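Local coordinates for AA9 family lytic polysaccharide monooxygenase cel61B (Hypocrea jecorina, PDB 2VTC), which cleaves crystalline and amorphous cellulose oxidatively at its glycosidic bonds, using an active-site copper that needs a reducing agent and oxygen or hydrogen peroxide, at residues Gln22-Thr27 with Gly35-Tyr40; Trp106-Gly111 with Ala182-Ser187; Ala140-Asn145 with Thr234-Tyr239; Tyr174-Glu179 with Ile201-Ser206. All coordinates share one frame; numbering follows the deposited sequence.

In the fold
Interactions 1 and 4 are buried and meet in the interior of the beta sandwich, where Phe26 packs on Ile201. Interaction 4 joins the two strands of a hairpin mainly through apolar side chains, with one good backbone bond, whereas interaction 1 sets a strand against a loop through a backbone bond, a bridging water and two glutamine side chains, beside a glycosylated asparagine. Interaction 2, partly buried, joins two loops at the metal site, where two imidazoles lie nearly parallel but slid apart, beside a backbone bond. Interaction 3, at the surface, centres on one tyrosine with a small apolar patch beside it. Strand 172-182 carries interaction 4 and runs into the loop of interaction 2.

Interaction 1: residues Gln22-Thr27 with Gly35-Tyr40; sequences QVQNFT and GFILDY. With NAG (2-acetamido-2-deoxy-beta-D-glucopyranose), chain C.
The antiparallel hairpin of strands 22-28 and 31-34 opens the AA9 beta sandwich, and where the chain leaves it for helix 38-47, Gly35, Phe36 and Ile37 pass back over Gln22 and Gln24. Gly35 N donates to Gln24 O at 2.9 Å, a bent bond in which the donor stands above the carbonyl plane. A beta carbon on Gly35 would run into Gln24 O. One residue further along, direct pairing stops: Val23 O and Phe36 O are both acceptors, and a water instead links the chains, giving to Val23 O and accepting from Phe36 N at 2.9 Å. Gln24 and Asn25 both bond to Gln100 of strand 96-102, and the backbone turn at Gln24 (psi -23°) is consistent with a classic beta bulge between strands 22-28 and 96-102. The Gln22 chain is extended beyond CG and carries its amide across to Ile37 and Leu38, NE2 lying 3.5 Å from Ile37 CA. That NE2 donates to Gln24 OE1 at 3.1 Å, in the carbonyl plane and on a lone pair, which steadies both amides. Gln24 crosses Ile37 at about a right angle, its CB 3.8 Å from Ile37 CG2. Its other amide atom, NE2, comes within 2.7 Å of O6 of the N-acetylglucosamine that is bonded through C1 to Asn25 ND2.

Interaction 2: residues Trp106-Gly111 with Ala182-Ser187; sequences WPHPYG and AAHGAS. With NI (nickel (II) ion), chain E.
The imidazole of His184 lies over one face of the His108 ring, displaced toward its rim. The planes are nearly parallel, 18° apart, but slid past each other with centroids 4.4 Å apart, and the rings barely overlap. CG of His108 stands anti to the carbonyl carbon (chi1 -76°), beside the backbone N, on the side where Ala182 and His184 lie. Pro107 CG sits 3.6 Å above the centre of the opposite face, and Trp106 CZ2 abuts the His108 edge in plane, so that the ring is hemmed in from three directions. Ala182 CB meets His108 CB at 3.8 Å. The two loops are also tied by the backbone: Ala183 N donates to Tyr110 O at 2.8 Å, nearly straight at 167°, and Ala182 CA makes a CH-O contact with the same oxygen. Ala183 then begins a type I turn that carries His184. The indole nitrogen of Trp106 is bound to Gln151 of helix 150-156. His108 NE2 binds the nickel at 2.1 Å. His20 and His108 form the histidine brace that holds copper in the working enzyme; Tyr195 OH and water are further ligands of the nickel. An alanine in place of His184 would probably open a gap beside that face of the His108 ring and leave the metal site without a polar ring at its side. His184 and nearby Gln193 are assigned to oxygen binding by similarity. The ring thus lies in the second shell of the metal, against one of its ligands, and probably offers a polar group near where the oxidant would bind.

Interaction 3: residues Ala140-Asn145 with Thr234-Tyr239; sequences AGINYN and TTITSY
CG of Tyr144 stands anti to its carbonyl carbon (chi1 -63°), on the side of residues 236-239, and CG of Tyr239 stands anti to its own backbone N (chi1 179°). The Tyr144 ring lies between two carbonyl oxygens: Thr237 O stands 3.4 Å above its centre on one face, and Ile142 O, more distant, stands over the centre of the other. At the far end of the ring Tyr239 N, close to the ring plane, donates to Tyr144 OH at 2.8 Å, the bond that fixes the ring's position. A water gives to Tyr239 O at 2.6 Å and also reaches Tyr144 OH, so the hydroxyl has both a backbone and a solvent partner. The residues concerned belong to different parts of the AA9 fold: 140-145 span the end of strand 133-143 of the larger sheet and the turn after it, and 234-239 lie in the C-terminal loop after strand 215-216, which packs against that end. Beside the tyrosine, a small apolar patch joins them. Ile142 CG2 meets Ile236 CG2 at 4.3 Å and Tyr239 CB at 4.2 Å, the Ile142 and Tyr239 side chains crossing at about a right angle. Trp149 backs this patch, touching both isoleucines and meeting the Tyr239 ring edge-to-face, while Tyr239 OH bonds to Gly227 O. Gln147 NE2 bonds to both Tyr144 O and Ile236 O, tying the turn after the strand to the loop a second time.

Interaction 4: residues Tyr174-Glu179 with Ile201-Ser206; sequences YVFRHE and IAVTGS
This is a buried strand-to-strand contact in the hairpin of strands 172-182 and 193-204, with Tyr174 and Phe176 set against Ile201 and Val203. Ile201 N donates to Tyr174 O at 3.0 Å, whereas the return bond from Tyr174 N to Ile201 O is long and weak. The N-to-C directions of 174-179 and 201-204 are 120° apart, well short of antiparallel, and side chains carry the rest. Phe176 crosses Ile201 at about a right angle, its CE2 3.7 Å from Ile201 CB, and Ile201 O lies at the ring edge, in plane. CG of Tyr174 is anti to the carbonyl carbon (chi1 -59°), and the ring reaches Val203, CD2 of Tyr174 lying 3.6 Å from Val203 CG2. The face with Phe176 and Ile201 looks into the beta sandwich, where Phe26 of the other sheet packs on Ile201. The Tyr174 hydroxyl bonds to Arg170 O just before the strand. An alanine at Tyr174 would probably open a gap beside Val203 and leave Arg170 O without its hydroxyl partner. On the other face, beyond the reach of strand 201-204, Arg177 grips Glu179 end-on, NH1 to OE1 at 2.8 Å and NH2 to OE2 at 3.0 Å, meeting both oxygens from above the carboxylate plane. Arg177 also bonds to the carbonyls of Ile76 and Val77, and Glu179 OE1 to Tyr221 OH.

Interaction 1: residues Gln22-Thr27 with Gly35-Tyr40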
# COMPACT_ATOMS: atom_id res chain seq x y z
N GLN A 22 -4.98 -8.68 -3.85
CA GLN A 22 -3.60 -8.16 -3.98
C GLN A 22 -3.51 -7.22 -5.17
O GLN A 22 -4.36 -7.26 -6.06
CB GLN A 22 -2.61 -9.33 -4.12
CG GLN A 22 -2.72 -10.06 -5.46
CD GLN A 22 -1.83 -11.29 -5.60
OE1 GLN A 22 -0.88 -11.51 -4.81
NE2 GLN A 22 -2.12 -12.10 -6.59
N VAL A 23 -2.47 -6.37 -5.22
CA VAL A 23 -2.22 -5.57 -6.40
C VAL A 23 -1.54 -6.48 -7.41
O VAL A 23 -0.43 -6.97 -7.16
CB VAL A 23 -1.35 -4.32 -6.08
CG1 VAL A 23 -0.87 -3.64 -7.35
CG2 VAL A 23 -2.13 -3.34 -5.23
N GLN A 24 -2.20 -6.76 -8.53
CA GLN A 24 -1.66 -7.71 -9.51
C GLN A 24 -0.90 -7.05 -10.64
O GLN A 24 -0.07 -7.69 -11.32
CB GLN A 24 -2.78 -8.61 -10.07
CG GLN A 24 -3.36 -9.54 -9.05
CD GLN A 24 -3.96 -10.80 -9.67
OE1 GLN A 24 -3.89 -11.89 -9.08
NE2 GLN A 24 -4.57 -10.67 -10.84
N ASN A 25 -1.22 -5.78 -10.86
CA ASN A 25 -0.60 -4.95 -11.86
C ASN A 25 -0.99 -3.51 -11.61
O ASN A 25 -1.78 -3.22 -10.69
CB ASN A 25 -0.93 -5.41 -13.30
CG ASN A 25 -2.44 -5.58 -13.56
OD1 ASN A 25 -3.18 -4.59 -13.58
ND2 ASN A 25 -2.87 -6.83 -13.81
N PHE A 26 -0.39 -2.61 -12.36
CA PHE A 26 -0.62 -1.19 -12.17
C PHE A 26 -0.20 -0.46 -13.43
O PHE A 26 0.60 -0.99 -14.23
CB PHE A 26 0.12 -0.66 -10.90
CG PHE A 26 1.63 -0.87 -10.93
CD1 PHE A 26 2.47 0.19 -11.26
CD2 PHE A 26 2.19 -2.11 -10.60
CE1 PHE A 26 3.88 0.00 -11.29
CE2 PHE A 26 3.59 -2.31 -10.62
CZ PHE A 26 4.42 -1.24 -10.96
N THR A 27 -0.75 0.74 -13.61
CA THR A 27 -0.40 1.59 -14.74
C THR A 27 0.29 2.86 -14.28
O THR A 27 0.02 3.38 -13.19
CB THR A 27 -1.63 1.98 -15.63
OG1 THR A 27 -2.57 2.76 -14.88
CG2 THR A 27 -2.28 0.74 -16.21
N GLY A 35 2.59 -6.67 -11.83
CA GLY A 35 2.79 -6.78 -10.38
C GLY A 35 3.07 -8.20 -9.94
O GLY A 35 3.13 -9.11 -10.78
N PHE A 36 3.26 -8.40 -8.64
CA PHE A 36 3.46 -9.74 -8.13
C PHE A 36 2.10 -10.43 -8.01
O PHE A 36 1.15 -9.88 -7.42
CB PHE A 36 4.16 -9.75 -6.76
CG PHE A 36 4.45 -11.13 -6.24
CD1 PHE A 36 5.59 -11.84 -6.66
CD2 PHE A 36 3.58 -11.76 -5.35
CE1 PHE A 36 5.86 -13.11 -6.17
CE2 PHE A 36 3.84 -13.04 -4.86
CZ PHE A 36 4.99 -13.72 -5.29
N ILE A 37 2.00 -11.63 -8.57
CA ILE A 37 0.79 -12.44 -8.45
C ILE A 37 1.05 -13.74 -7.70
O ILE A 37 2.16 -14.27 -7.68
CB ILE A 37 0.14 -12.71 -9.83
CG1 ILE A 37 1.08 -13.55 -10.72
CG2 ILE A 37 -0.26 -11.40 -10.49
CD1 ILE A 37 0.53 -13.86 -12.12
N LEU A 38 0.00 -14.29 -7.09
CA LEU A 38 0.14 -15.50 -6.29
C LEU A 38 0.72 -16.71 -7.06
O LEU A 38 1.41 -17.55 -6.45
CB LEU A 38 -1.22 -15.86 -5.67
CG LEU A 38 -1.22 -16.90 -4.55
CD1 LEU A 38 -0.30 -16.52 -3.39
CD2 LEU A 38 -2.68 -17.11 -4.08
N ASP A 39 0.45 -16.80 -8.36
CA ASP A 39 1.01 -17.87 -9.21
C ASP A 39 2.54 -17.95 -9.16
O ASP A 39 3.11 -19.05 -9.19
CB ASP A 39 0.55 -17.72 -10.67
CG ASP A 39 -0.89 -18.18 -10.88
OD1 ASP A 39 -1.46 -18.79 -9.94
OD2 ASP A 39 -1.45 -17.93 -11.97
N TYR A 40 3.18 -16.79 -9.06
CA TYR A 40 4.64 -16.71 -8.95
C TYR A 40 5.19 -17.34 -7.66
O TYR A 40 6.31 -17.87 -7.65
CB TYR A 40 5.11 -15.26 -9.03
CG TYR A 40 4.76 -14.50 -10.29
CD1 TYR A 40 4.34 -15.16 -11.47
CD2 TYR A 40 4.89 -13.12 -10.33
CE1 TYR A 40 4.03 -14.44 -12.62
CE2 TYR A 40 4.59 -12.39 -11.46
CZ TYR A 40 4.16 -13.05 -12.61
OH TYR A 40 3.86 -12.30 -13.73
C1 NAG C . -4.29 -7.05 -14.03
C2 NAG C . -4.47 -8.17 -15.07
C3 NAG C . -5.96 -8.54 -15.27
C4 NAG C . -6.72 -8.72 -13.94
C5 NAG C . -6.31 -7.63 -12.94
C6 NAG C . -6.90 -7.81 -11.54
C7 NAG C . -3.01 -8.64 -16.97
C8 NAG C . -2.58 -8.23 -18.35
N2 NAG C . -3.88 -7.83 -16.35
O3 NAG C . -6.05 -9.72 -16.05
O4 NAG C . -8.12 -8.65 -14.14
O5 NAG C . -4.89 -7.52 -12.83
O6 NAG C . -6.78 -9.13 -11.07
O7 NAG C . -2.57 -9.68 -16.46
O HOH W 1 2.23 -6.19 -7.09

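Interaction 2: residues Trp106-Gly111 with Ala182-Ser187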
# COMPACT_ATOMS: atom_id res chain seq x y z
N TRP A 106 -13.10 -6.52 -5.01
CA TRP A 106 -12.75 -6.26 -3.61
C TRP A 106 -13.95 -6.45 -2.65
O TRP A 106 -15.00 -5.82 -2.85
CB TRP A 106 -12.10 -4.87 -3.45
CG TRP A 106 -11.66 -4.55 -2.04
CD1 TRP A 106 -12.21 -3.62 -1.21
CD2 TRP A 106 -10.57 -5.15 -1.32
NE1 TRP A 106 -11.56 -3.61 -0.01
CE2 TRP A 106 -10.54 -4.54 -0.04
CE3 TRP A 106 -9.62 -6.14 -1.62
CZ2 TRP A 106 -9.60 -4.89 0.94
CZ3 TRP A 106 -8.69 -6.49 -0.63
CH2 TRP A 106 -8.68 -5.87 0.63
N PRO A 107 -13.82 -7.35 -1.65
CA PRO A 107 -14.90 -7.73 -0.70
C PRO A 107 -15.50 -6.74 0.32
O PRO A 107 -16.37 -7.14 1.09
CB PRO A 107 -14.43 -9.05 -0.09
CG PRO A 107 -12.95 -8.98 -0.21
CD PRO A 107 -12.61 -8.17 -1.43
N HIS A 108 -14.95 -5.54 0.54
CA HIS A 108 -14.63 -5.00 1.87
C HIS A 108 -15.00 -3.52 1.67
O HIS A 108 -14.17 -2.72 1.23
CB HIS A 108 -13.20 -5.13 2.38
CG HIS A 108 -12.85 -6.51 2.84
ND1 HIS A 108 -13.75 -7.33 3.49
CD2 HIS A 108 -11.70 -7.21 2.73
CE1 HIS A 108 -13.17 -8.49 3.75
NE2 HIS A 108 -11.92 -8.44 3.31
N PRO A 109 -16.29 -3.16 1.88
CA PRO A 109 -16.73 -1.80 1.56
C PRO A 109 -16.47 -0.75 2.65
O PRO A 109 -16.68 0.44 2.41
CB PRO A 109 -18.25 -1.99 1.36
CG PRO A 109 -18.60 -3.02 2.37
CD PRO A 109 -17.41 -4.01 2.34
N TYR A 110 -16.01 -1.19 3.82
CA TYR A 110 -15.72 -0.31 4.94
C TYR A 110 -14.22 -0.06 5.14
O TYR A 110 -13.45 -1.02 5.31
CB TYR A 110 -16.25 -0.90 6.25
CG TYR A 110 -17.76 -1.08 6.33
CD1 TYR A 110 -18.56 -0.05 6.83
CD2 TYR A 110 -18.37 -2.27 5.94
CE1 TYR A 110 -19.95 -0.21 6.94
CE2 TYR A 110 -19.76 -2.44 6.03
CZ TYR A 110 -20.53 -1.39 6.53
OH TYR A 110 -21.90 -1.54 6.64
N GLY A 111 -13.82 1.20 5.17
CA GLY A 111 -12.45 1.55 5.55
C GLY A 111 -11.73 2.51 4.63
O GLY A 111 -12.09 2.67 3.45
N ALA A 182 -9.22 -2.45 5.92
CA ALA A 182 -10.63 -2.92 5.93
C ALA A 182 -11.14 -2.95 7.37
O ALA A 182 -10.58 -3.63 8.27
CB ALA A 182 -10.76 -4.29 5.22
N ALA A 183 -12.23 -2.20 7.59
CA ALA A 183 -12.65 -1.83 8.92
C ALA A 183 -13.96 -2.49 9.41
O ALA A 183 -14.44 -2.12 10.47
CB ALA A 183 -12.76 -0.28 9.03
N HIS A 184 -14.50 -3.44 8.64
CA HIS A 184 -15.75 -4.13 9.06
C HIS A 184 -15.68 -4.73 10.47
O HIS A 184 -16.72 -4.82 11.17
CB HIS A 184 -16.18 -5.18 8.04
CG HIS A 184 -15.06 -6.05 7.56
ND1 HIS A 184 -14.87 -7.34 8.02
CD2 HIS A 184 -14.08 -5.81 6.66
CE1 HIS A 184 -13.81 -7.86 7.42
NE2 HIS A 184 -13.31 -6.95 6.60
N GLY A 185 -14.48 -5.14 10.89
CA GLY A 185 -14.25 -5.68 12.23
C GLY A 185 -13.57 -4.76 13.23
O GLY A 185 -13.18 -5.20 14.32
N ALA A 186 -13.42 -3.49 12.88
CA ALA A 186 -12.62 -2.54 13.66
C ALA A 186 -13.16 -2.17 15.06
O ALA A 186 -12.46 -1.55 15.87
CB ALA A 186 -12.36 -1.28 12.82
N SER A 187 -14.42 -2.52 15.36
CA SER A 187 -14.94 -2.21 16.71
C SER A 187 -14.28 -3.02 17.83
O SER A 187 -14.26 -2.58 18.99
CB SER A 187 -16.48 -2.32 16.78
OG SER A 187 -16.88 -3.67 16.62
NI NI E . -10.52 -9.90 2.97
O HOH W 2 -12.00 -11.36 2.43
O HOH W 3 -10.47 -10.09 4.17

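Interaction 3: residues Ala140-Asn145 with Thr234-Tyr239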
# COMPACT_ATOMS: atom_id res chain seq x y z
N ALA A 140 -7.55 8.64 2.06
CA ALA A 140 -8.98 8.85 1.81
C ALA A 140 -9.76 8.04 2.82
O ALA A 140 -9.45 6.86 3.07
CB ALA A 140 -9.36 8.47 0.38
N GLY A 141 -10.79 8.65 3.40
CA GLY A 141 -11.57 8.00 4.46
C GLY A 141 -13.04 7.86 4.10
O GLY A 141 -13.36 7.26 3.07
N ILE A 142 -13.90 8.42 4.95
CA ILE A 142 -15.37 8.37 4.74
C ILE A 142 -15.87 9.76 4.32
O ILE A 142 -15.37 10.77 4.82
CB ILE A 142 -16.09 7.90 6.03
CG1 ILE A 142 -17.57 7.54 5.75
CG2 ILE A 142 -15.98 8.93 7.17
CD1 ILE A 142 -18.28 6.89 6.92
N ASN A 143 -16.80 9.80 3.36
CA ASN A 143 -17.51 11.01 3.00
C ASN A 143 -18.61 11.19 4.05
O ASN A 143 -19.47 10.33 4.17
CB ASN A 143 -18.06 10.86 1.58
CG ASN A 143 -18.87 12.06 1.13
OD1 ASN A 143 -19.65 12.61 1.90
ND2 ASN A 143 -18.69 12.48 -0.12
N TYR A 144 -18.53 12.23 4.87
CA TYR A 144 -19.45 12.37 6.01
C TYR A 144 -20.91 12.53 5.54
O TYR A 144 -21.86 12.04 6.20
CB TYR A 144 -19.04 13.55 6.90
CG TYR A 144 -17.68 13.42 7.55
CD1 TYR A 144 -17.35 12.29 8.30
CD2 TYR A 144 -16.73 14.43 7.43
CE1 TYR A 144 -16.10 12.17 8.91
CE2 TYR A 144 -15.47 14.31 8.04
CZ TYR A 144 -15.17 13.18 8.77
OH TYR A 144 -13.93 13.06 9.37
N ASN A 145 -21.09 13.15 4.39
CA ASN A 145 -22.46 13.42 3.90
C ASN A 145 -23.13 12.19 3.28
O ASN A 145 -24.36 12.05 3.36
CB ASN A 145 -22.48 14.62 2.95
CG ASN A 145 -23.89 14.98 2.50
OD1 ASN A 145 -24.31 14.57 1.43
ND2 ASN A 145 -24.62 15.70 3.36
N THR A 234 -22.26 2.80 12.87
CA THR A 234 -23.03 3.92 13.39
C THR A 234 -22.69 5.14 12.54
O THR A 234 -21.65 5.15 11.87
CB THR A 234 -22.74 4.16 14.88
OG1 THR A 234 -23.63 5.17 15.38
CG2 THR A 234 -21.28 4.60 15.10
N THR A 235 -23.55 6.15 12.53
CA THR A 235 -23.28 7.39 11.80
C THR A 235 -21.99 8.04 12.31
O THR A 235 -21.81 8.23 13.51
CB THR A 235 -24.50 8.36 11.88
OG1 THR A 235 -25.66 7.70 11.36
CG2 THR A 235 -24.26 9.61 11.06
N ILE A 236 -21.07 8.35 11.39
CA ILE A 236 -19.78 8.94 11.75
C ILE A 236 -19.70 10.38 11.25
O ILE A 236 -19.90 10.64 10.06
CB ILE A 236 -18.60 8.07 11.19
CG1 ILE A 236 -18.58 6.72 11.93
CG2 ILE A 236 -17.25 8.80 11.31
CD1 ILE A 236 -17.81 5.63 11.22
N THR A 237 -19.42 11.30 12.17
CA THR A 237 -19.32 12.72 11.83
C THR A 237 -17.89 13.23 11.82
O THR A 237 -17.61 14.30 11.26
CB THR A 237 -20.18 13.59 12.77
OG1 THR A 237 -19.80 13.34 14.13
CG2 THR A 237 -21.65 13.24 12.59
N SER A 238 -17.00 12.45 12.43
CA SER A 238 -15.58 12.78 12.50
C SER A 238 -14.76 11.49 12.51
O SER A 238 -15.04 10.59 13.30
CB SER A 238 -15.32 13.57 13.78
OG SER A 238 -14.00 14.04 13.84
N TYR A 239 -13.78 11.40 11.62
CA TYR A 239 -12.90 10.21 11.55
C TYR A 239 -11.44 10.63 11.38
O TYR A 239 -11.12 11.44 10.51
CB TYR A 239 -13.33 9.29 10.40
CG TYR A 239 -12.47 8.05 10.24
CD1 TYR A 239 -12.53 7.01 11.17
CD2 TYR A 239 -11.58 7.94 9.16
CE1 TYR A 239 -11.73 5.86 11.03
CE2 TYR A 239 -10.77 6.81 9.02
CZ TYR A 239 -10.86 5.78 9.95
OH TYR A 239 -10.07 4.66 9.82
O HOH W 4 -11.10 12.31 8.01

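Interaction 4: residues Tyr174-Glu179 with Ile201-Ser206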
# COMPACT_ATOMS: atom_id res chain seq x y z
N TYR A 174 12.65 4.62 -5.40
CA TYR A 174 11.64 4.63 -4.32
C TYR A 174 10.80 3.35 -4.31
O TYR A 174 10.72 2.62 -5.32
CB TYR A 174 10.68 5.83 -4.47
CG TYR A 174 11.35 7.19 -4.44
CD1 TYR A 174 11.57 7.86 -3.23
CD2 TYR A 174 11.76 7.80 -5.63
CE1 TYR A 174 12.19 9.12 -3.19
CE2 TYR A 174 12.39 9.06 -5.60
CZ TYR A 174 12.59 9.71 -4.38
OH TYR A 174 13.20 10.94 -4.32
N VAL A 175 10.19 3.11 -3.15
CA VAL A 175 9.18 2.09 -2.98
C VAL A 175 7.88 2.80 -2.62
O VAL A 175 7.86 3.71 -1.77
CB VAL A 175 9.56 1.11 -1.84
CG1 VAL A 175 8.56 -0.05 -1.77
CG2 VAL A 175 10.95 0.49 -2.10
N PHE A 176 6.80 2.35 -3.25
CA PHE A 176 5.45 2.86 -2.92
C PHE A 176 4.67 1.78 -2.18
O PHE A 176 4.64 0.63 -2.62
CB PHE A 176 4.72 3.28 -4.20
CG PHE A 176 5.25 4.53 -4.79
CD1 PHE A 176 4.62 5.75 -4.56
CD2 PHE A 176 6.43 4.51 -5.51
CE1 PHE A 176 5.13 6.93 -5.09
CE2 PHE A 176 6.98 5.69 -6.03
CZ PHE A 176 6.32 6.91 -5.83
N ARG A 177 4.10 2.14 -1.03
CA ARG A 177 3.38 1.20 -0.17
C ARG A 177 1.92 1.63 -0.15
O ARG A 177 1.59 2.63 0.49
CB ARG A 177 4.00 1.19 1.23
CG ARG A 177 3.36 0.30 2.29
CD ARG A 177 4.01 0.59 3.64
NE ARG A 177 3.43 -0.29 4.66
CZ ARG A 177 2.26 -0.05 5.26
NH1 ARG A 177 1.55 1.07 4.97
NH2 ARG A 177 1.80 -0.93 6.15
N HIS A 178 1.09 0.86 -0.87
CA HIS A 178 -0.33 1.16 -1.09
C HIS A 178 -1.14 0.24 -0.17
O HIS A 178 -0.93 -0.99 -0.19
CB HIS A 178 -0.66 0.91 -2.56
CG HIS A 178 -2.10 1.10 -2.91
ND1 HIS A 178 -2.77 2.29 -2.71
CD2 HIS A 178 -3.00 0.25 -3.48
CE1 HIS A 178 -4.03 2.16 -3.12
NE2 HIS A 178 -4.19 0.93 -3.59
N GLU A 179 -2.07 0.80 0.64
CA GLU A 179 -2.65 -0.00 1.72
C GLU A 179 -4.14 0.23 1.94
O GLU A 179 -4.57 1.37 2.08
CB GLU A 179 -1.91 0.28 3.02
CG GLU A 179 -2.35 -0.55 4.23
CD GLU A 179 -1.53 -0.21 5.45
OE1 GLU A 179 -1.16 1.00 5.62
OE2 GLU A 179 -1.21 -1.13 6.26
N ILE A 201 9.18 1.71 -7.71
CA ILE A 201 9.04 2.69 -8.78
C ILE A 201 10.10 3.81 -8.65
O ILE A 201 10.05 4.65 -7.74
CB ILE A 201 7.63 3.34 -8.87
CG1 ILE A 201 6.52 2.29 -8.92
CG2 ILE A 201 7.56 4.25 -10.11
CD1 ILE A 201 5.11 2.89 -8.69
N ALA A 202 11.06 3.80 -9.56
CA ALA A 202 12.02 4.88 -9.58
C ALA A 202 11.34 6.12 -10.16
O ALA A 202 10.42 6.00 -10.99
CB ALA A 202 13.24 4.49 -10.41
N VAL A 203 11.78 7.30 -9.71
CA VAL A 203 11.21 8.57 -10.10
C VAL A 203 12.24 9.39 -10.88
O VAL A 203 13.42 9.45 -10.50
CB VAL A 203 10.67 9.32 -8.86
CG1 VAL A 203 10.28 10.78 -9.18
CG2 VAL A 203 9.46 8.57 -8.28
N THR A 204 11.78 9.99 -11.98
CA THR A 204 12.58 10.83 -12.87
C THR A 204 11.96 12.22 -12.94
O THR A 204 10.92 12.49 -12.32
CB THR A 204 12.61 10.23 -14.29
OG1 THR A 204 11.27 10.16 -14.81
CG2 THR A 204 13.22 8.83 -14.29
N GLY A 205 12.55 13.11 -13.73
CA GLY A 205 11.89 14.37 -14.06
C GLY A 205 12.44 15.60 -13.38
O GLY A 205 13.64 15.67 -13.09
N SER A 206 11.55 16.55 -13.11
CA SER A 206 11.94 17.91 -12.75
C SER A 206 11.69 18.32 -11.30
O SER A 206 11.84 19.49 -10.94
CB SER A 206 11.23 18.90 -13.68
OG SER A 206 9.82 18.74 -13.54